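Local atomic coordinates of deacetylase EF_0837 (Enterococcus faecalis, PDB entry 2ICS), a protein that hydrolyses ester bonds with the help of two zinc ions per subunit, deacetylating acetyl-(R)-mandelate in vitro, though with very low efficiency. Residues 57-62 and 184-189; 234-237 and 241-244. All coordinates share one frame; numbering follows the deposited sequence.

Interaction 1. Residues 57-62 and 184-189; sequences IDDHVH and PLMVHI. With ZN (zinc ion), chain B; ZN (zinc ion), chain C; ADE (adenine), chain D.
The selenium of Met186, which is modelled as selenomethionine, approaches the His60 ring obliquely, 4.2 Å from its centroid and 34° off the normal. It comes closest to the ND1 end, at 3.7 Å from SE to ND1. At the edge of this ring NE2 of His60 binds one zinc at 2.2 Å, and NE2 of His62 binds the same ion at 2.0 Å. The His188 ring has adenine at its edge near its plane: His188 CE1 lies 3.3 Å from adenine N6, because both ND1 of His188 and N6 bind the second zinc, at 2.1 and 2.4 Å respectively. A water bridges the two metals. Met186 runs out extended from its strand, CG opposite the backbone N (chi1 177°), and bends only at chi3, bringing CE to 3.2 Å from the carbonyl O of Asp59. Between the segments there is no hydrogen bond. His60 ND1 is instead held by Thr210 OG1 and His188 NE2 by Ser158 OG, which help fix the turn of these two rings, as Thr91 OG1 does for His62 through its ND1. Carboxylated Lys154, Asp272 and His211 complete this binuclear amidohydrolase centre. Strand 83-89 flanks 57-62. Strand 186-189 lies between 156-157 and 208-210, Met186 resting on Val208 and Thr210, while helix 168-178 packs on Leu185 and Val187.

Interaction 2. Residues 234-237 and 241-244; sequences QAYN and VFDI
An edge-to-face aromatic pair, Tyr236 on Phe242, joins the last turn of helix 230-237 to strand 241-243, which follows it after a short loop. The ring of Tyr236 presents its edge and the ring of Phe242 its face: the planes stand at 76° and the centroids are 5.1 Å apart, a T-shaped stack. The touching atom of the tyrosine is CD1, which lies over the middle of the phenylalanine ring, 3.7 Å above its plane, so that its C-H meets the pi cloud. Beside it the Tyr236 CB packs against the far end of the same ring, 3.7 Å from Phe242 CZ, and the helix backbone joins in where Tyr236 CA lies 3.8 Å from Phe242 CE1. With CG of Tyr236 anti to the backbone N (chi1 -180°), the ring stands with its CD1 edge facing Phe242, while Phe242, with CG opposite its carbonyl carbon (chi1 -78°), reaches from the strand toward the helix.

The contact is entirely apolar and has no hydrogen bond across it; the one polar end, Tyr236 OH, bonds to the backbone O of Lys265, which ties the far end of the ring to another part of the chain. Trp233, one turn back on the helix, also meets the tyrosine ring nearly at right angles. Phe242 also touches Leu209 and Cys212, and its strand is bonded to strand 208-210 through Val241 and Asp243. Its neighbour Asp243 serves a different surface, with its carboxylate bonded to Thr210, Ser268 and Ser270. Helix 230-237 lies in the chain between the neighbouring parallel strands 208-210 and 241-243, a beta-alpha-beta crossover of the kind that builds a TIM barrel, and the Tyr236-Phe242 pair packs this helix on the second strand.

In the fold
Following the chain from the N terminus, strand 51-61 reaches the metal centre at its end, and interaction 1 closes a loop of 121 residues when strand 186-189 arrives. Interaction 2 opens only later and closes a loop of just three residues, so the two lie in series and neither nest nor cross. The first joins two strands of the barrel wall that are not neighbours, 51-61 and 186-189, across its interior; the second fastens a helix to the strand after it. They meet inside the barrel, where Asp59 OD1 is 2.7 Å from Asp243 OD1, a spacing consistent with a proton held between these carboxylates, and where Asp243 also packs against Met186 and His60.

Interaction 1. Residues 57-62 and 184-189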
# COMPACT_ATOMS: atom_id res chain seq x y z
N ILE A 57 5.69 3.81 -1.32
CA ILE A 57 5.36 2.65 -0.50
C ILE A 57 4.00 2.08 -0.89
O ILE A 57 2.99 2.79 -0.89
CB ILE A 57 5.30 3.02 1.01
CG1 ILE A 57 6.63 3.62 1.47
CG2 ILE A 57 4.97 1.80 1.84
CD1 ILE A 57 6.59 4.24 2.88
N ASP A 58 3.97 0.78 -1.21
CA ASP A 58 2.73 0.10 -1.59
C ASP A 58 2.34 -0.77 -0.40
O ASP A 58 2.89 -1.85 -0.22
CB ASP A 58 2.99 -0.80 -2.81
CG ASP A 58 1.70 -1.23 -3.49
OD1 ASP A 58 0.64 -1.23 -2.84
OD2 ASP A 58 1.77 -1.59 -4.69
N ASP A 59 1.38 -0.32 0.41
CA ASP A 59 1.00 -1.09 1.60
C ASP A 59 0.01 -2.24 1.42
O ASP A 59 -0.55 -2.73 2.39
CB ASP A 59 0.53 -0.16 2.73
CG ASP A 59 -0.82 0.48 2.46
OD1 ASP A 59 -1.54 0.02 1.54
OD2 ASP A 59 -1.15 1.45 3.17
N HIS A 60 -0.23 -2.66 0.18
CA HIS A 60 -1.09 -3.81 -0.03
C HIS A 60 -0.53 -4.56 -1.23
O HIS A 60 -0.80 -4.22 -2.38
CB HIS A 60 -2.56 -3.44 -0.26
CG HIS A 60 -3.46 -4.63 -0.29
ND1 HIS A 60 -4.79 -4.61 0.09
CD2 HIS A 60 -3.22 -5.91 -0.69
CE1 HIS A 60 -5.30 -5.84 -0.09
NE2 HIS A 60 -4.38 -6.67 -0.56
N VAL A 61 0.25 -5.59 -0.92
CA VAL A 61 0.93 -6.37 -1.94
C VAL A 61 0.91 -7.87 -1.61
O VAL A 61 0.60 -8.27 -0.49
CB VAL A 61 2.38 -5.87 -2.04
CG1 VAL A 61 3.31 -6.96 -2.50
CG2 VAL A 61 2.44 -4.66 -2.95
N HIS A 62 1.25 -8.69 -2.59
CA HIS A 62 1.34 -10.13 -2.42
C HIS A 62 2.62 -10.56 -3.14
O HIS A 62 2.65 -10.72 -4.36
CB HIS A 62 0.11 -10.82 -2.99
CG HIS A 62 -1.13 -10.55 -2.18
ND1 HIS A 62 -1.32 -11.03 -0.90
CD2 HIS A 62 -2.20 -9.76 -2.44
CE1 HIS A 62 -2.47 -10.51 -0.44
NE2 HIS A 62 -3.04 -9.74 -1.34
N PRO A 184 -1.29 -2.61 14.05
CA PRO A 184 -2.19 -2.26 12.95
C PRO A 184 -2.93 -3.45 12.35
O PRO A 184 -2.38 -4.54 12.19
CB PRO A 184 -1.26 -1.59 11.94
CG PRO A 184 -0.27 -0.90 12.84
CD PRO A 184 0.03 -1.99 13.86
N LEU A 185 -4.19 -3.21 12.00
CA LEU A 185 -5.04 -4.23 11.41
C LEU A 185 -5.56 -3.78 10.05
O LEU A 185 -6.08 -2.67 9.93
CB LEU A 185 -6.25 -4.50 12.32
CG LEU A 185 -7.45 -5.21 11.67
CD1 LEU A 185 -7.10 -6.65 11.35
CD2 LEU A 185 -8.65 -5.16 12.61
N MSE A 186 -5.40 -4.61 9.02
CA MSE A 186 -5.92 -4.28 7.70
C MSE A 186 -7.13 -5.17 7.44
O MSE A 186 -7.07 -6.38 7.62
CB MSE A 186 -4.88 -4.53 6.60
CG MSE A 186 -5.45 -4.24 5.20
SE MSE A 186 -4.22 -4.40 3.71
CE MSE A 186 -3.41 -2.64 3.81
N VAL A 187 -8.24 -4.57 7.02
CA VAL A 187 -9.46 -5.32 6.76
C VAL A 187 -9.86 -5.28 5.29
O VAL A 187 -10.03 -4.22 4.70
CB VAL A 187 -10.65 -4.79 7.60
CG1 VAL A 187 -11.92 -5.59 7.30
CG2 VAL A 187 -10.32 -4.91 9.08
N HIS A 188 -9.98 -6.46 4.71
CA HIS A 188 -10.38 -6.59 3.32
C HIS A 188 -11.89 -6.77 3.31
O HIS A 188 -12.45 -7.48 4.15
CB HIS A 188 -9.62 -7.79 2.71
CG HIS A 188 -10.43 -8.67 1.79
ND1 HIS A 188 -9.90 -9.15 0.62
CD2 HIS A 188 -11.67 -9.20 1.97
CE1 HIS A 188 -10.81 -9.96 0.12
NE2 HIS A 188 -11.90 -10.03 0.90
N ILE A 189 -12.55 -6.10 2.37
CA ILE A 189 -14.00 -6.21 2.23
C ILE A 189 -14.30 -6.61 0.80
O ILE A 189 -13.52 -6.34 -0.11
CB ILE A 189 -14.74 -4.88 2.54
CG1 ILE A 189 -14.23 -3.76 1.62
CG2 ILE A 189 -14.55 -4.50 4.01
CD1 ILE A 189 -14.99 -2.44 1.77
ZN ZN B . -4.74 -8.70 -1.42
ZN ZN C . -8.24 -8.62 -0.58
N9 ADE D . -12.07 -13.03 -3.88
C8 ADE D . -12.59 -11.94 -3.25
N7 ADE D . -11.64 -11.15 -2.85
C5 ADE D . -10.44 -11.67 -3.20
C6 ADE D . -9.08 -11.28 -3.05
N6 ADE D . -8.75 -10.10 -2.40
N1 ADE D . -8.11 -12.09 -3.55
C2 ADE D . -8.40 -13.24 -4.18
N3 ADE D . -9.66 -13.64 -4.34
C4 ADE D . -10.70 -12.90 -3.88
O HOH W 1 -6.60 -8.30 -2.08

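Interaction 2. Residues 234-237 and 241-244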
# COMPACT_ATOMS: atom_id res chain seq x y z
N GLN A 234 -19.66 7.53 8.23
CA GLN A 234 -19.45 7.50 9.67
C GLN A 234 -18.11 6.88 10.01
O GLN A 234 -17.34 7.44 10.79
CB GLN A 234 -20.59 6.73 10.34
CG GLN A 234 -21.90 7.50 10.37
CD GLN A 234 -23.09 6.62 10.70
OE1 GLN A 234 -23.01 5.73 11.54
NE2 GLN A 234 -24.22 6.88 10.04
N ALA A 235 -17.82 5.72 9.43
CA ALA A 235 -16.55 5.04 9.68
C ALA A 235 -15.42 5.94 9.21
O ALA A 235 -14.40 6.09 9.89
CB ALA A 235 -16.52 3.71 8.93
N TYR A 236 -15.60 6.55 8.04
CA TYR A 236 -14.62 7.46 7.47
C TYR A 236 -14.39 8.63 8.43
O TYR A 236 -13.26 8.95 8.79
CB TYR A 236 -15.13 7.98 6.13
CG TYR A 236 -14.21 8.93 5.40
CD1 TYR A 236 -13.10 8.46 4.69
CD2 TYR A 236 -14.46 10.31 5.39
CE1 TYR A 236 -12.28 9.33 3.98
CE2 TYR A 236 -13.64 11.19 4.68
CZ TYR A 236 -12.55 10.69 3.97
OH TYR A 236 -11.76 11.54 3.23
N ASN A 237 -15.49 9.25 8.83
CA ASN A 237 -15.45 10.39 9.73
C ASN A 237 -14.78 10.06 11.07
O ASN A 237 -14.14 10.93 11.67
CB ASN A 237 -16.87 10.92 9.95
CG ASN A 237 -16.91 12.24 10.71
OD1 ASN A 237 -16.26 13.22 10.33
ND2 ASN A 237 -17.68 12.28 11.80
N VAL A 241 -9.07 4.21 8.25
CA VAL A 241 -8.24 4.53 7.08
C VAL A 241 -8.64 3.80 5.80
O VAL A 241 -8.53 2.58 5.70
CB VAL A 241 -6.76 4.23 7.40
CG1 VAL A 241 -5.87 4.69 6.24
CG2 VAL A 241 -6.35 4.93 8.69
N PHE A 242 -9.11 4.56 4.81
CA PHE A 242 -9.52 4.00 3.53
C PHE A 242 -8.32 3.77 2.62
O PHE A 242 -7.63 4.71 2.21
CB PHE A 242 -10.52 4.93 2.85
CG PHE A 242 -11.92 4.85 3.40
CD1 PHE A 242 -12.15 4.66 4.77
CD2 PHE A 242 -13.03 4.98 2.56
CE1 PHE A 242 -13.45 4.61 5.28
CE2 PHE A 242 -14.33 4.93 3.07
CZ PHE A 242 -14.54 4.74 4.42
N ASP A 243 -8.06 2.50 2.31
CA ASP A 243 -6.93 2.11 1.46
C ASP A 243 -7.49 1.56 0.15
O ASP A 243 -8.42 0.75 0.17
CB ASP A 243 -6.10 1.05 2.20
CG ASP A 243 -4.88 0.60 1.43
OD1 ASP A 243 -3.90 1.37 1.31
OD2 ASP A 243 -4.90 -0.55 0.93
N ILE A 244 -6.93 1.98 -0.97
CA ILE A 244 -7.38 1.53 -2.29
C ILE A 244 -7.31 0.02 -2.55
O ILE A 244 -8.33 -0.60 -2.86
CB ILE A 244 -6.61 2.25 -3.43
CG1 ILE A 244 -6.90 3.76 -3.40
CG2 ILE A 244 -7.02 1.68 -4.79
CD1 ILE A 244 -8.35 4.11 -3.70